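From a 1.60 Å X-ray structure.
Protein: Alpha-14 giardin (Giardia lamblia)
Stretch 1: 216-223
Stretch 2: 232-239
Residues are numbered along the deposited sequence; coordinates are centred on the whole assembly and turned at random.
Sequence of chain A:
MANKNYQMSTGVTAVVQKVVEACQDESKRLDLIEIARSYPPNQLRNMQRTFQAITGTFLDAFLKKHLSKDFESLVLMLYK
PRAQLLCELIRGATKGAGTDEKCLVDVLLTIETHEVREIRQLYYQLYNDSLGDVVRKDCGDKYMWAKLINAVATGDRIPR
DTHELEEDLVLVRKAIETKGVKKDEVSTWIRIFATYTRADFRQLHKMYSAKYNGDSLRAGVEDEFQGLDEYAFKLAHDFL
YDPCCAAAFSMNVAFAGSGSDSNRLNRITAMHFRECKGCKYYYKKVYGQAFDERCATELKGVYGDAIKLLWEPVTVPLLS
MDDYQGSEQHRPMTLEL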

ATOM      1  N   SER A 216     -23.267  -7.979   4.861  1.00 15.75           N
ATOM      2  CA  SER A 216     -21.903  -7.788   4.334  1.00 15.49           C
ATOM      3  C   SER A 216     -20.821  -8.107   5.364  1.00 14.41           C
ATOM      4  O   SER A 216     -20.900  -7.634   6.501  1.00 14.59           O
ATOM      5  CB  SER A 216     -21.728  -6.346   3.861  1.00 16.44           C
ATOM      6  OG  SER A 216     -20.361  -5.986   3.845  1.00 15.48           O
ATOM      7  N   LEU A 217     -19.817  -8.884   4.958  1.00 14.96           N
ATOM      8  CA  LEU A 217     -18.704  -9.228   5.845  1.00 14.30           C
ATOM      9  C   LEU A 217     -17.938  -7.964   6.236  1.00 13.77           C
ATOM     10  O   LEU A 217     -17.605  -7.778   7.409  1.00 13.57           O
ATOM     11  CB  LEU A 217     -17.789 -10.255   5.172  1.00 14.26           C
ATOM     12  CG  LEU A 217     -16.468 -10.631   5.855  1.00 15.05           C
ATOM     13  CD1 LEU A 217     -16.743 -11.185   7.250  1.00 17.75           C
ATOM     14  CD2 LEU A 217     -15.730 -11.656   4.984  1.00 15.70           C
ATOM     15  N   ARG A 218     -17.694  -7.084   5.265  1.00 13.50           N
ATOM     16  CA  ARG A 218     -17.012  -5.815   5.572  1.00 12.89           C
ATOM     17  C   ARG A 218     -17.815  -4.943   6.532  1.00 12.21           C
ATOM     18  O   ARG A 218     -17.234  -4.277   7.377  1.00 12.17           O
ATOM     19  CB  ARG A 218     -16.673  -5.046   4.306  1.00 12.90           C
ATOM     20  CG  ARG A 218     -15.552  -3.992   4.528  1.00 14.81           C
ATOM     21  CD  ARG A 218     -15.422  -3.259   3.242  1.00 13.99           C
ATOM     22  NE  ARG A 218     -14.264  -2.372   3.098  1.00 14.73           N
ATOM     23  CZ  ARG A 218     -14.216  -1.105   3.496  1.00 16.77           C
ATOM     24  NH1 ARG A 218     -15.234  -0.573   4.178  1.00 19.35           N
ATOM     25  NH2 ARG A 218     -13.126  -0.382   3.231  1.00 16.24           N
ATOM     26  N   ALA A 219     -19.143  -4.918   6.397  1.00 12.91           N
ATOM     27  CA  ALA A 219     -19.974  -4.210   7.366  1.00 13.14           C
ATOM     28  C   ALA A 219     -19.813  -4.784   8.780  1.00 13.16           C
ATOM     29  O   ALA A 219     -19.842  -4.039   9.761  1.00 14.23           O
ATOM     30  CB  ALA A 219     -21.445  -4.237   6.913  1.00 13.40           C
ATOM     31  N   GLY A 220     -19.635  -6.113   8.866  1.00 13.16           N
ATOM     32  CA  GLY A 220     -19.373  -6.791  10.132  1.00 13.12           C
ATOM     33  C   GLY A 220     -18.043  -6.367  10.743  1.00 13.33           C
ATOM     34  O   GLY A 220     -17.929  -6.214  11.948  1.00 12.87           O
ATOM     35  N   VAL A 221     -17.044  -6.148   9.895  1.00 12.46           N
ATOM     36  CA  VAL A 221     -15.750  -5.616  10.353  1.00 13.62           C
ATOM     37  C   VAL A 221     -15.947  -4.255  10.994  1.00 13.91           C
ATOM     38  O   VAL A 221     -15.404  -3.970  12.071  1.00 13.96           O
ATOM     39  CB  VAL A 221     -14.728  -5.531   9.193  1.00 13.88           C
ATOM     40  CG1 VAL A 221     -13.547  -4.628   9.580  1.00 13.84           C
ATOM     41  CG2 VAL A 221     -14.241  -6.934   8.821  1.00 14.51           C
ATOM     42  N   GLU A 222     -16.771  -3.417  10.339  1.00 13.79           N
ATOM     43  CA  GLU A 222     -17.038  -2.082  10.836  1.00 15.74           C
ATOM     44  C   GLU A 222     -17.729  -2.157  12.195  1.00 15.19           C
ATOM     45  O   GLU A 222     -17.380  -1.409  13.090  1.00 16.22           O
ATOM     46  CB  GLU A 222     -17.885  -1.285   9.829  1.00 16.82           C
ATOM     47  CG  GLU A 222     -17.142  -0.963   8.531  1.00 22.07           C
ATOM     48  CD  GLU A 222     -17.998  -0.964   7.253  1.00 28.03           C
ATOM     49  OE1 GLU A 222     -19.189  -0.537   7.279  1.00 28.88           O
ATOM     50  OE2 GLU A 222     -17.455  -1.396   6.194  1.00 29.47           O
ATOM     51  N   ASP A 223     -18.670  -3.089  12.356  1.00 15.26           N
ATOM     52  CA  ASP A 223     -19.363  -3.276  13.634  1.00 16.12           C
ATOM     53  C   ASP A 223     -18.368  -3.626  14.734  1.00 15.76           C
ATOM     54  O   ASP A 223     -18.431  -3.089  15.840  1.00 16.89           O
ATOM     55  CB  ASP A 223     -20.410  -4.393  13.555  1.00 16.37           C
ATOM     56  CG  ASP A 223     -21.604  -4.032  12.699  1.00 19.80           C
ATOM     57  OD1 ASP A 223     -21.763  -2.853  12.326  1.00 22.58           O
ATOM     58  OD2 ASP A 223     -22.390  -4.951  12.396  1.00 22.61           O
ATOM     59  N   ALA A 232      -7.259  -1.459   9.654  1.00  9.86           N
ATOM     60  CA  ALA A 232      -6.450  -2.630   9.298  1.00  9.22           C
ATOM     61  C   ALA A 232      -7.318  -3.761   8.755  1.00  9.94           C
ATOM     62  O   ALA A 232      -6.998  -4.322   7.712  1.00 10.20           O
ATOM     63  CB  ALA A 232      -5.642  -3.100  10.473  1.00 10.19           C
ATOM     64  N   PHE A 233      -8.407  -4.091   9.439  1.00  9.87           N
ATOM     65  CA  PHE A 233      -9.250  -5.206   8.952  1.00  8.99           C
ATOM     66  C   PHE A 233     -10.033  -4.847   7.700  1.00  9.90           C
ATOM     67  O   PHE A 233     -10.258  -5.719   6.833  1.00 10.03           O
ATOM     68  CB  PHE A 233     -10.135  -5.762  10.069  1.00  9.77           C
ATOM     69  CG  PHE A 233      -9.398  -6.683  10.992  1.00  8.94           C
ATOM     70  CD1 PHE A 233      -9.468  -8.072  10.796  1.00 11.10           C
ATOM     71  CD2 PHE A 233      -8.617  -6.186  12.024  1.00  9.96           C
ATOM     72  CE1 PHE A 233      -8.766  -8.961  11.638  1.00 11.14           C
ATOM     73  CE2 PHE A 233      -7.910  -7.061  12.870  1.00 11.09           C
ATOM     74  CZ  PHE A 233      -8.002  -8.449  12.688  1.00 11.03           C
ATOM     75  N   LYS A 234     -10.435  -3.583   7.569  1.00  9.73           N
ATOM     76  CA  LYS A 234     -11.049  -3.141   6.309  1.00 10.30           C
ATOM     77  C   LYS A 234     -10.029  -3.230   5.166  1.00 10.37           C
ATOM     78  O   LYS A 234     -10.355  -3.698   4.062  1.00 10.68           O
ATOM     79  CB  LYS A 234     -11.544  -1.701   6.424  1.00 11.23           C
ATOM     80  CG  LYS A 234     -12.824  -1.519   7.208  1.00 11.58           C
ATOM     81  CD  LYS A 234     -13.152  -0.034   7.276  1.00 13.87           C
ATOM     82  CE  LYS A 234     -14.563   0.132   7.781  1.00 18.80           C
ATOM     83  NZ  LYS A 234     -14.988   1.567   7.777  1.00 22.53           N
ATOM     84  N   LEU A 235      -8.800  -2.790   5.433  1.00 10.38           N
ATOM     85  CA  LEU A 235      -7.757  -2.789   4.407  1.00 10.50           C
ATOM     86  C   LEU A 235      -7.432  -4.227   3.979  1.00 10.12           C
ATOM     87  O   LEU A 235      -7.347  -4.489   2.775  1.00 11.07           O
ATOM     88  CB  LEU A 235      -6.515  -2.049   4.916  1.00 11.15           C
ATOM     89  CG  LEU A 235      -5.397  -1.967   3.869  1.00 10.65           C
ATOM     90  CD1 LEU A 235      -5.833  -1.155   2.666  1.00 13.73           C
ATOM     91  CD2 LEU A 235      -4.114  -1.399   4.502  1.00 11.41           C
ATOM     92  N   ALA A 236      -7.311  -5.145   4.943  1.00  9.99           N
ATOM     93  CA  ALA A 236      -7.047  -6.560   4.655  1.00  9.91           C
ATOM     94  C   ALA A 236      -8.214  -7.142   3.866  1.00 10.57           C
ATOM     95  O   ALA A 236      -8.009  -7.854   2.878  1.00 10.68           O
ATOM     96  CB  ALA A 236      -6.828  -7.357   5.929  1.00 10.29           C
ATOM     97  N   HIS A 237      -9.435  -6.836   4.300  1.00  9.70           N
ATOM     98  CA  HIS A 237     -10.619  -7.261   3.538  1.00 10.37           C
ATOM     99  C   HIS A 237     -10.514  -6.850   2.071  1.00 10.82           C
ATOM    100  O   HIS A 237     -10.648  -7.671   1.159  1.00 10.85           O
ATOM    101  CB  HIS A 237     -11.920  -6.686   4.124  1.00 11.20           C
ATOM    102  CG  HIS A 237     -13.116  -6.981   3.269  1.00 11.95           C
ATOM    103  ND1 HIS A 237     -13.399  -6.269   2.122  1.00 14.46           N
ATOM    104  CD2 HIS A 237     -14.062  -7.946   3.359  1.00 15.16           C
ATOM    105  CE1 HIS A 237     -14.475  -6.783   1.544  1.00 15.52           C
ATOM    106  NE2 HIS A 237     -14.904  -7.791   2.285  1.00 16.24           N
ATOM    107  N   ASP A 238     -10.280  -5.564   1.845  1.00 10.23           N
ATOM    108  CA  ASP A 238     -10.278  -5.015   0.508  1.00 11.25           C
ATOM    109  C   ASP A 238      -9.110  -5.555  -0.319  1.00 11.66           C
ATOM    110  O   ASP A 238      -9.272  -5.846  -1.512  1.00 11.89           O
ATOM    111  CB  ASP A 238     -10.225  -3.496   0.605  1.00 11.29           C
ATOM    112  CG  ASP A 238     -11.532  -2.898   1.104  1.00 13.35           C
ATOM    113  OD1 ASP A 238     -12.524  -3.641   1.334  1.00 13.10           O
ATOM    114  OD2 ASP A 238     -11.590  -1.662   1.257  1.00 15.43           O
ATOM    115  N   PHE A 239      -7.937  -5.688   0.299  1.00 11.42           N
ATOM    116  CA  PHE A 239      -6.791  -6.211  -0.437  1.00 12.12           C
ATOM    117  C   PHE A 239      -7.034  -7.632  -0.925  1.00 12.09           C
ATOM    118  O   PHE A 239      -6.757  -7.964  -2.074  1.00 12.66           O
ATOM    119  CB  PHE A 239      -5.499  -6.154   0.388  1.00 12.90           C
ATOM    120  CG  PHE A 239      -4.351  -6.877  -0.267  1.00 14.79           C
ATOM    121  CD1 PHE A 239      -3.750  -6.340  -1.402  1.00 17.16           C
ATOM    122  CD2 PHE A 239      -3.895  -8.091   0.240  1.00 17.45           C
ATOM    123  CE1 PHE A 239      -2.673  -7.021  -2.039  1.00 18.59           C
ATOM    124  CE2 PHE A 239      -2.821  -8.775  -0.381  1.00 19.54           C
ATOM    125  CZ  PHE A 239      -2.224  -8.221  -1.515  1.00 18.38           C
TER

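Residues 217-223 and 232-239 are helical and run nearly antiparallel, at 168°, with axes 9.5 Å apart at closest approach. The nearest CA pairs are Arg-218 CA with Lys-234 CA (6.6 Å) and Val-221 CA with Phe-233 CA (6.7 Å). Ser-216 caps the first helix: its OG accepts from Ala-219 N at 3.0 Å, satisfying an amide in the helix's first turn.

The main polar link is a two-pronged salt bridge. Arg-218 NE donates to Asp-238 OD1 at 2.8 Å, and Arg-218 NH2 donates to Asp-238 OD2, also at 2.8 Å. The guanidinium and carboxylate thus meet through paired bonds. Each partner is also bonded within its own helix. His-237 ND1 donates to Asp-238 OD1 at 2.9 Å, and Arg-218 NH1 forms a salt bridge with Glu-222 OE2 at 3.1 Å.

His-237 also makes a CH-pi contact. Arg-218 CB lies over its ring face, 3.9 Å from the centroid and 9° off the normal. Leu-217 CD2 approaches the ring edge, 4.4 Å from His-237 CD2.

Apolar packing centres on Val-221. Its CG1 lies 3.6 Å from Phe-233 CB and 4.0 Å from Lys-234 CG. The Phe-233 ring itself leads away. The aliphatic part of Lys-234 covers one face of the Arg-218 guanidinium through CD.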